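PDB 2WBM: ribosome maturation protein SDO1 homolog from Methanothermobacter thermautotrophicus, which probably takes part in ribosome maturation as an archaeal member of the SDO1/SBDS family, and is thought to bind RNA. Local coordinates for residues Asn137-His141 with Gly228-Asp232; Val185-Ile191 with Asn245-Ile251; Val202-Phe206 with Ser233-Leu238. One frame throughout, in Å; residues are numbered along the deposited sequence.

Contacts 2 and 3 belong to one domain, the C-terminal domain, while contact 1 ties a loop of domain II to it. Along the chain the order is 137-141, 185-191, 202-206, 228-232, 233-238 and 245-251, which nests contact 3 inside the loop closed by contact 2 and makes contact 1 cross both. Contact 2 pairs two strands of the sheet; contact 3 packs together the two helices lying on it, and the centres are about 11 Å apart. Helix 231-241 serves contacts 1 and 3, whose centres are about 13 Å apart: its first turn meets domain II, and its next turns meet helix 196-206. The helix that meets domain II is thus also part of the helix layer of the C-terminal domain.

Contact 1 of 3, residues Asn137-His141 with Gly228-Asp232; sequences NGLPH and GGLQD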
loop_
_atom_site.group_PDB
_atom_site.type_symbol
_atom_site.label_atom_id
_atom_site.label_comp_id
_atom_site.label_asym_id
_atom_site.label_seq_id
_atom_site.Cartn_x
_atom_site.Cartn_y
_atom_site.Cartn_z
ATOM N N ASN A 137 -18.323 1.877 19.209
ATOM C CA ASN A 137 -17.660 2.348 20.425
ATOM C C ASN A 137 -16.490 3.307 20.178
ATOM O O ASN A 137 -15.906 3.827 21.129
ATOM C CB ASN A 137 -17.217 1.167 21.304
ATOM C CG ASN A 137 -16.233 0.233 20.607
ATOM O OD1 ASN A 137 -15.631 0.571 19.579
ATOM N ND2 ASN A 137 -16.060 -0.953 21.177
ATOM N N GLY A 138 -16.154 3.521 18.904
ATOM C CA GLY A 138 -15.066 4.426 18.514
ATOM C C GLY A 138 -13.660 3.857 18.645
ATOM O O GLY A 138 -12.673 4.565 18.395
ATOM N N LEU A 139 -13.565 2.582 19.020
ATOM C CA LEU A 139 -12.280 1.937 19.315
ATOM C C LEU A 139 -11.642 1.238 18.101
ATOM O O LEU A 139 -12.340 0.904 17.141
ATOM C CB LEU A 139 -12.446 0.933 20.461
ATOM C CG LEU A 139 -12.919 1.483 21.809
ATOM C CD1 LEU A 139 -13.174 0.344 22.792
ATOM C CD2 LEU A 139 -11.927 2.501 22.381
ATOM N N PRO A 140 -10.314 1.013 18.151
ATOM C CA PRO A 140 -9.599 0.296 17.089
ATOM C C PRO A 140 -9.949 -1.187 17.042
ATOM O O PRO A 140 -10.348 -1.757 18.055
ATOM C CB PRO A 140 -8.127 0.433 17.508
ATOM C CG PRO A 140 -8.086 1.569 18.456
ATOM C CD PRO A 140 -9.382 1.480 19.196
ATOM N N HIS A 141 -9.811 -1.794 15.868
ATOM C CA HIS A 141 -9.838 -3.249 15.744
ATOM C C HIS A 141 -8.391 -3.735 15.699
ATOM O O HIS A 141 -7.608 -3.259 14.877
ATOM C CB HIS A 141 -10.538 -3.680 14.453
ATOM C CG HIS A 141 -12.020 -3.468 14.448
ATOM N ND1 HIS A 141 -12.878 -4.189 15.250
ATOM C CD2 HIS A 141 -12.800 -2.646 13.706
ATOM C CE1 HIS A 141 -14.122 -3.805 15.017
ATOM N NE2 HIS A 141 -14.100 -2.867 14.088
ATOM N N GLY A 228 -7.774 6.267 12.946
ATOM C CA GLY A 228 -8.488 5.834 14.148
ATOM C C GLY A 228 -8.017 4.533 14.772
ATOM O O GLY A 228 -8.190 4.321 15.976
ATOM N N GLY A 229 -7.434 3.650 13.963
ATOM C CA GLY A 229 -6.976 2.348 14.450
ATOM C C GLY A 229 -5.688 2.411 15.253
ATOM O O GLY A 229 -5.268 1.392 15.810
ATOM N N LEU A 230 -5.067 3.592 15.302
ATOM C CA LEU A 230 -3.787 3.783 16.005
ATOM C C LEU A 230 -3.909 4.365 17.416
ATOM O O LEU A 230 -2.892 4.693 18.038
ATOM C CB LEU A 230 -2.837 4.660 15.177
ATOM C CG LEU A 230 -2.333 4.010 13.884
ATOM C CD1 LEU A 230 -1.483 4.984 13.102
ATOM C CD2 LEU A 230 -1.574 2.728 14.164
ATOM N N GLN A 231 -5.133 4.484 17.922
ATOM C CA GLN A 231 -5.358 5.126 19.234
ATOM C C GLN A 231 -4.521 4.497 20.352
ATOM O O GLN A 231 -3.896 5.215 21.138
ATOM C CB GLN A 231 -6.838 5.097 19.611
ATOM C CG GLN A 231 -7.717 5.996 18.759
ATOM C CD GLN A 231 -9.185 5.752 19.019
ATOM O OE1 GLN A 231 -9.700 6.082 20.090
ATOM N NE2 GLN A 231 -9.869 5.155 18.049
ATOM N N ASP A 232 -4.494 3.167 20.411
ATOM C CA ASP A 232 -3.770 2.473 21.480
ATOM C C ASP A 232 -2.254 2.495 21.286
ATOM O O ASP A 232 -1.513 2.681 22.253
ATOM C CB ASP A 232 -4.292 1.044 21.672
ATOM C CG ASP A 232 -5.750 1.013 22.112
ATOM O OD1 ASP A 232 -6.153 1.875 22.925
ATOM O OD2 ASP A 232 -6.496 0.129 21.645
HETATM O O HOH W 1 -5.634 -1.520 15.445
#
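The Gln231 amide presents its NE2 edge to two carbonyls at once and one flat side to Pro140. Gly138 O, across the contact, accepts an N-H from Gln231 NE2 at 2.9 Å with an N-H...O angle of 179°; this acceptor is in the amide plane, and the donor in the carbonyl plane. The second N-H goes to Gly228 O, 2.8 Å from NE2, and two bonds therefore fix how the amide is turned. Pro140 CD stands above that nitrogen, 3.9 Å from NE2. With CG beside the backbone N (chi1 -69°) and an extended chain beyond it, Gln231 reaches back over the preceding 3-10 turn, Gly228-Leu230, to the loop.

The proline ring fits against the same turn, its CB 3.5 Å from Gly229 O and its CG 3.8 Å from Asp232 OD2. A water lies between His141 O and Gly229 O. Asn137 OD1 takes Leu139 N in an Asx turn, shaping the loop around Gly138.

Residues 137-141 belong to the domain II loop between strand 132-133 and helix 143-152. Opposite it, Gly228-Leu230 lead from strand 220-227 into helix 231-241, with Leu230 at the N-cap, making this a surface junction between domain II and the C-terminal domain.

Contact 2 of 3, residues Val185-Ile191 with Asn245-Ile251; sequences VRVAIKI and NVETRLI
Ile191 holds CG2 anti to its carbonyl carbon and Val246 holds CG2 anti to its backbone N; the two methyls meet at 3.6 Å between Ile191 CG2 and Val246 CG2. At Arg249 a chi1 of 68° sets CG between the backbone N and the carbonyl carbon; the chain runs extended to NE, and a turn at chi4 (-89°) brings a face of the guanidinium over Ala188 CB, which is 4.2 Å above the centre of its plane. Ile251 CG1 packs on Ala188 CB as well.

The strands run antiparallel, 156° between their directions. Ala188 with Arg249 and Lys190 with Glu247 are hydrogen-bonded pairs, with Ala188 N 2.8 Å from Arg249 O and Lys190 N 2.8 Å from Glu247 O; Ile251 N to Arg186 O continues the ladder. A water bonds to Ala188 O and, weakly, to Glu247 O.

This is the edge of the sheet in a beta-alpha-beta-beta-alpha-beta, ferredoxin-like domain, where strand 181-191 lies between strand 247-250 and strand 220-227. Val187, Ile189, Thr248 and Leu250 form the face turned to the helices: Val187 CG2 meets Leu250 CD2 at 3.9 Å, and Ile189 CG2 meets Thr248 CG2 at 3.8 Å. On the other face the stems of Lys190 and Glu247 cross, their charged ends apart, and Lys190 NZ bonds to Ser219 OG.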
loop_
_atom_site.group_PDB
_atom_site.type_symbol
_atom_site.label_atom_id
_atom_site.label_comp_id
_atom_site.label_asym_id
_atom_site.label_seq_id
_atom_site.Cartn_x
_atom_site.Cartn_y
_atom_site.Cartn_z
ATOM N N VAL A 185 -9.351 10.186 13.993
ATOM C CA VAL A 185 -9.802 10.713 15.285
ATOM C C VAL A 185 -8.833 11.785 15.743
ATOM O O VAL A 185 -7.681 11.822 15.296
ATOM C CB VAL A 185 -9.934 9.625 16.373
ATOM C CG1 VAL A 185 -10.885 8.505 15.909
ATOM C CG2 VAL A 185 -8.573 9.071 16.757
ATOM N N ARG A 186 -9.303 12.664 16.622
ATOM C CA ARG A 186 -8.441 13.715 17.173
ATOM C C ARG A 186 -8.215 13.459 18.648
ATOM O O ARG A 186 -9.163 13.218 19.392
ATOM C CB ARG A 186 -9.055 15.103 16.934
ATOM C CG ARG A 186 -8.837 15.576 15.487
ATOM C CD ARG A 186 -9.160 17.051 15.268
ATOM N NE ARG A 186 -9.079 17.381 13.840
ATOM C CZ ARG A 186 -9.064 18.616 13.334
ATOM N NH1 ARG A 186 -9.119 19.676 14.132
ATOM N NH2 ARG A 186 -8.992 18.791 12.016
ATOM N N VAL A 187 -6.947 13.481 19.049
ATOM C CA VAL A 187 -6.560 13.188 20.409
ATOM C C VAL A 187 -5.866 14.419 20.962
ATOM O O VAL A 187 -4.975 14.970 20.317
ATOM C CB VAL A 187 -5.558 12.010 20.431
ATOM C CG1 VAL A 187 -5.119 11.705 21.860
ATOM C CG2 VAL A 187 -6.182 10.750 19.739
ATOM N N ALA A 188 -6.273 14.851 22.148
ATOM C CA ALA A 188 -5.584 15.946 22.820
ATOM C C ALA A 188 -4.590 15.311 23.774
ATOM O O ALA A 188 -4.943 14.417 24.573
ATOM C CB ALA A 188 -6.573 16.821 23.586
ATOM N N ILE A 189 -3.341 15.744 23.684
ATOM C CA ILE A 189 -2.322 15.217 24.582
ATOM C C ILE A 189 -1.737 16.355 25.398
ATOM O O ILE A 189 -1.748 17.513 24.968
ATOM C CB ILE A 189 -1.198 14.452 23.810
ATOM C CG1 ILE A 189 -0.274 15.427 23.059
ATOM C CG2 ILE A 189 -1.805 13.437 22.828
ATOM C CD1 ILE A 189 0.948 14.767 22.430
ATOM N N LYS A 190 -1.262 16.018 26.588
ATOM C CA LYS A 190 -0.605 16.968 27.475
ATOM C C LYS A 190 0.688 16.315 27.937
ATOM O O LYS A 190 0.646 15.226 28.532
ATOM C CB LYS A 190 -1.512 17.258 28.673
ATOM C CG LYS A 190 -0.979 18.288 29.656
ATOM C CD LYS A 190 -1.955 18.457 30.817
ATOM C CE LYS A 190 -1.637 19.685 31.639
ATOM N NZ LYS A 190 -0.289 19.610 32.248
ATOM N N ILE A 191 1.812 16.959 27.674
ATOM C CA ILE A 191 3.079 16.387 28.104
ATOM C C ILE A 191 3.975 17.456 28.723
ATOM O O ILE A 191 3.814 18.650 28.460
ATOM C CB ILE A 191 3.812 15.698 26.930
ATOM C CG1 ILE A 191 4.092 16.702 25.818
ATOM C CG2 ILE A 191 3.020 14.485 26.391
ATOM C CD1 ILE A 191 5.314 16.351 25.035
ATOM N N ASN A 245 4.577 10.102 31.867
ATOM C CA ASN A 245 4.205 11.496 32.116
ATOM C C ASN A 245 3.443 12.091 30.942
ATOM O O ASN A 245 3.922 12.993 30.256
ATOM C CB ASN A 245 5.436 12.331 32.464
ATOM C CG ASN A 245 6.038 11.937 33.786
ATOM O OD1 ASN A 245 5.624 12.424 34.836
ATOM N ND2 ASN A 245 7.021 11.046 33.749
ATOM N N VAL A 246 2.247 11.560 30.707
ATOM C CA VAL A 246 1.412 11.987 29.585
ATOM C C VAL A 246 -0.054 11.845 29.968
ATOM O O VAL A 246 -0.431 10.955 30.745
ATOM C CB VAL A 246 1.725 11.192 28.272
ATOM C CG1 VAL A 246 1.537 9.677 28.462
ATOM C CG2 VAL A 246 0.876 11.697 27.101
ATOM N N GLU A 247 -0.870 12.735 29.425
ATOM C CA GLU A 247 -2.302 12.680 29.601
ATOM C C GLU A 247 -2.898 12.753 28.200
ATOM O O GLU A 247 -2.476 13.574 27.385
ATOM C CB GLU A 247 -2.716 13.876 30.453
ATOM C CG GLU A 247 -4.192 14.042 30.696
ATOM C CD GLU A 247 -4.487 15.299 31.514
ATOM O OE1 GLU A 247 -3.731 15.572 32.478
ATOM O OE2 GLU A 247 -5.463 16.014 31.190
ATOM N N THR A 248 -3.835 11.863 27.888
ATOM C CA THR A 248 -4.474 11.885 26.570
ATOM C C THR A 248 -5.987 11.769 26.700
ATOM O O THR A 248 -6.491 11.197 27.669
ATOM C CB THR A 248 -3.970 10.752 25.624
ATOM O OG1 THR A 248 -4.432 9.481 26.102
ATOM C CG2 THR A 248 -2.446 10.749 25.491
ATOM N N ARG A 249 -6.709 12.319 25.727
ATOM C CA ARG A 249 -8.152 12.124 25.660
ATOM C C ARG A 249 -8.608 12.305 24.237
ATOM O O ARG A 249 -7.968 13.028 23.472
ATOM C CB ARG A 249 -8.905 13.087 26.592
ATOM C CG ARG A 249 -8.833 14.550 26.182
ATOM C CD ARG A 249 -9.804 15.405 26.996
ATOM N NE ARG A 249 -9.787 16.779 26.504
ATOM C CZ ARG A 249 -8.964 17.720 26.946
ATOM N NH1 ARG A 249 -8.102 17.457 27.931
ATOM N NH2 ARG A 249 -9.017 18.943 26.420
ATOM N N LEU A 250 -9.703 11.643 23.881
ATOM C CA LEU A 250 -10.326 11.836 22.578
ATOM C C LEU A 250 -11.107 13.127 22.580
ATOM O O LEU A 250 -11.804 13.427 23.543
ATOM C CB LEU A 250 -11.286 10.687 22.251
ATOM C CG LEU A 250 -10.683 9.359 21.808
ATOM C CD1 LEU A 250 -11.807 8.340 21.575
ATOM C CD2 LEU A 250 -9.836 9.526 20.551
ATOM N N ILE A 251 -11.023 13.882 21.493
ATOM C CA ILE A 251 -11.579 15.222 21.507
ATOM C C ILE A 251 -13.097 15.264 21.512
ATOM O O ILE A 251 -13.756 14.654 20.661
ATOM C CB ILE A 251 -10.942 16.140 20.440
ATOM C CG1 ILE A 251 -9.635 16.690 21.015
ATOM C CG2 ILE A 251 -11.915 17.241 19.989
ATOM C CD1 ILE A 251 -9.275 18.066 20.565
HETATM O O HOH W 2 -4.937 15.616 27.256
#

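Contact 3 of 3, residues Val202-Phe206 with Ser233-Leu238; sequences VISNF and SFYQKL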
loop_
_atom_site.group_PDB
_atom_site.type_symbol
_atom_site.label_atom_id
_atom_site.label_comp_id
_atom_site.label_asym_id
_atom_site.label_seq_id
_atom_site.Cartn_x
_atom_site.Cartn_y
_atom_site.Cartn_z
ATOM N N VAL A 202 7.810 11.770 17.587
ATOM C CA VAL A 202 6.941 10.599 17.774
ATOM C C VAL A 202 5.611 10.800 17.055
ATOM O O VAL A 202 5.159 9.931 16.302
ATOM C CB VAL A 202 6.704 10.298 19.281
ATOM C CG1 VAL A 202 5.597 9.248 19.460
ATOM C CG2 VAL A 202 7.999 9.820 19.918
ATOM N N ILE A 203 5.025 11.973 17.261
ATOM C CA ILE A 203 3.730 12.326 16.694
ATOM C C ILE A 203 3.751 12.200 15.166
ATOM O O ILE A 203 2.802 11.712 14.554
ATOM C CB ILE A 203 3.320 13.741 17.123
ATOM C CG1 ILE A 203 2.876 13.760 18.590
ATOM C CG2 ILE A 203 2.197 14.287 16.224
ATOM C CD1 ILE A 203 2.944 15.159 19.220
ATOM N N SER A 204 4.874 12.585 14.567
ATOM C CA SER A 204 4.945 12.614 13.121
ATOM C C SER A 204 4.876 11.226 12.476
ATOM O O SER A 204 4.511 11.103 11.313
ATOM C CB SER A 204 6.139 13.444 12.690
ATOM O OG SER A 204 5.949 14.765 13.185
ATOM N N ASN A 205 5.168 10.189 13.248
ATOM C CA ASN A 205 4.937 8.833 12.802
ATOM C C ASN A 205 3.449 8.467 12.815
ATOM O O ASN A 205 3.027 7.574 12.076
ATOM C CB ASN A 205 5.730 7.854 13.665
ATOM C CG ASN A 205 7.227 7.977 13.452
ATOM O OD1 ASN A 205 7.699 8.027 12.316
ATOM N ND2 ASN A 205 7.979 8.032 14.545
ATOM N N PHE A 206 2.660 9.163 13.637
ATOM C CA PHE A 206 1.254 8.801 13.833
ATOM C C PHE A 206 0.234 9.681 13.133
ATOM O O PHE A 206 -0.778 9.193 12.636
ATOM C CB PHE A 206 0.916 8.766 15.314
ATOM C CG PHE A 206 1.472 7.579 16.013
ATOM C CD1 PHE A 206 0.711 6.416 16.143
ATOM C CD2 PHE A 206 2.756 7.614 16.534
ATOM C CE1 PHE A 206 1.232 5.301 16.780
ATOM C CE2 PHE A 206 3.280 6.509 17.192
ATOM C CZ PHE A 206 2.522 5.351 17.312
ATOM N N SER A 233 -1.793 2.306 20.049
ATOM C CA SER A 233 -0.367 2.364 19.726
ATOM C C SER A 233 0.197 3.758 20.021
ATOM O O SER A 233 1.317 3.907 20.509
ATOM C CB SER A 233 -0.149 1.995 18.256
ATOM O OG SER A 233 1.183 2.245 17.855
ATOM N N PHE A 234 -0.600 4.775 19.706
ATOM C CA PHE A 234 -0.221 6.176 19.920
ATOM C C PHE A 234 -0.017 6.443 21.402
ATOM O O PHE A 234 1.015 7.004 21.808
ATOM C CB PHE A 234 -1.303 7.096 19.359
ATOM C CG PHE A 234 -0.943 8.570 19.369
ATOM C CD1 PHE A 234 0.295 9.011 18.900
ATOM C CD2 PHE A 234 -1.861 9.514 19.817
ATOM C CE1 PHE A 234 0.614 10.382 18.881
ATOM C CE2 PHE A 234 -1.546 10.895 19.805
ATOM C CZ PHE A 234 -0.310 11.322 19.324
ATOM N N TYR A 235 -0.989 6.025 22.209
ATOM C CA TYR A 235 -0.881 6.177 23.648
ATOM C C TYR A 235 0.357 5.438 24.172
ATOM O O TYR A 235 1.119 5.980 24.980
ATOM C CB TYR A 235 -2.141 5.690 24.376
ATOM C CG TYR A 235 -1.973 5.828 25.872
ATOM C CD1 TYR A 235 -2.118 7.074 26.489
ATOM C CD2 TYR A 235 -1.594 4.737 26.661
ATOM C CE1 TYR A 235 -1.928 7.223 27.854
ATOM C CE2 TYR A 235 -1.399 4.879 28.035
ATOM C CZ TYR A 235 -1.566 6.128 28.616
ATOM O OH TYR A 235 -1.383 6.292 29.966
ATOM N N GLN A 236 0.551 4.198 23.715
ATOM C CA GLN A 236 1.675 3.389 24.176
ATOM C C GLN A 236 3.024 4.054 23.878
ATOM O O GLN A 236 3.897 4.085 24.752
ATOM C CB GLN A 236 1.621 1.979 23.579
ATOM C CG GLN A 236 2.503 0.968 24.286
ATOM C CD GLN A 236 2.217 -0.454 23.840
ATOM O OE1 GLN A 236 1.791 -0.689 22.706
ATOM N NE2 GLN A 236 2.449 -1.416 24.732
ATOM N N LYS A 237 3.192 4.581 22.664
ATOM C CA LYS A 237 4.464 5.210 22.280
ATOM C C LYS A 237 4.733 6.475 23.077
ATOM O O LYS A 237 5.866 6.713 23.502
ATOM C CB LYS A 237 4.538 5.508 20.774
ATOM C CG LYS A 237 4.690 4.254 19.898
ATOM C CD LYS A 237 6.047 3.571 20.055
ATOM C CE LYS A 237 6.026 2.191 19.407
ATOM N NZ LYS A 237 7.304 1.442 19.601
ATOM N N LEU A 238 3.684 7.265 23.289
ATOM C CA LEU A 238 3.791 8.502 24.059
ATOM C C LEU A 238 4.112 8.201 25.523
ATOM O O LEU A 238 4.962 8.860 26.137
ATOM C CB LEU A 238 2.503 9.326 23.953
ATOM C CG LEU A 238 2.205 10.033 22.631
ATOM C CD1 LEU A 238 0.784 10.601 22.669
ATOM C CD2 LEU A 238 3.242 11.114 22.345
#
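Phe206 lays one face of its ring over the start of the Phe234 side chain, with Phe234 CD1 3.4 Å from Phe206 CG and offset toward the rim. Phe234 CA makes a CH-pi contact over the face of that ring, 4.0 Å from its centroid, which brings the phenyl group right up to the helix backbone. The two rings are tilted by 50° and meet obliquely.

The far end of the Phe206 ring is held at its edge. Ser233 OG comes near the ring plane 3.2 Å from Phe206 CE1, in the conformer given here, and the aliphatic stem of Lys237 crosses at about a right angle, its CG 3.5 Å from Phe206 CZ. Lys237 bends at chi2 (-69°), and its ammonium end leads away from helix 196-206 while the stem stays against the ring edge. An alanine in place of Phe206 would probably open a gap between the helices, stripping Phe234 CA of its aromatic cover and the Lys237 stem of the ring edge it packs against.

One turn before Phe206 on helix 196-206, Ile203 CG1 touches the edge of the Phe234 ring, 4.1 Å from Phe234 CE1. Leu238 CD1 rests on a face of that ring from a turn further along helix 231-241, while its other methyl, CD2, reaches Val202 CG1 at 4.2 Å. Phe234 is thus packed from both helices.

The two helix segments run nearly antiparallel, at 168°, with their axes 10.5 Å apart, and apolar packing carries the contact. Both helices lie on the same face of the C-terminal sheet: Ile203, Phe234 and Leu238 all touch Ile189 of strand 181-191, while Phe206 rests on Ile226 and Phe234 on Val224 of strand 220-227.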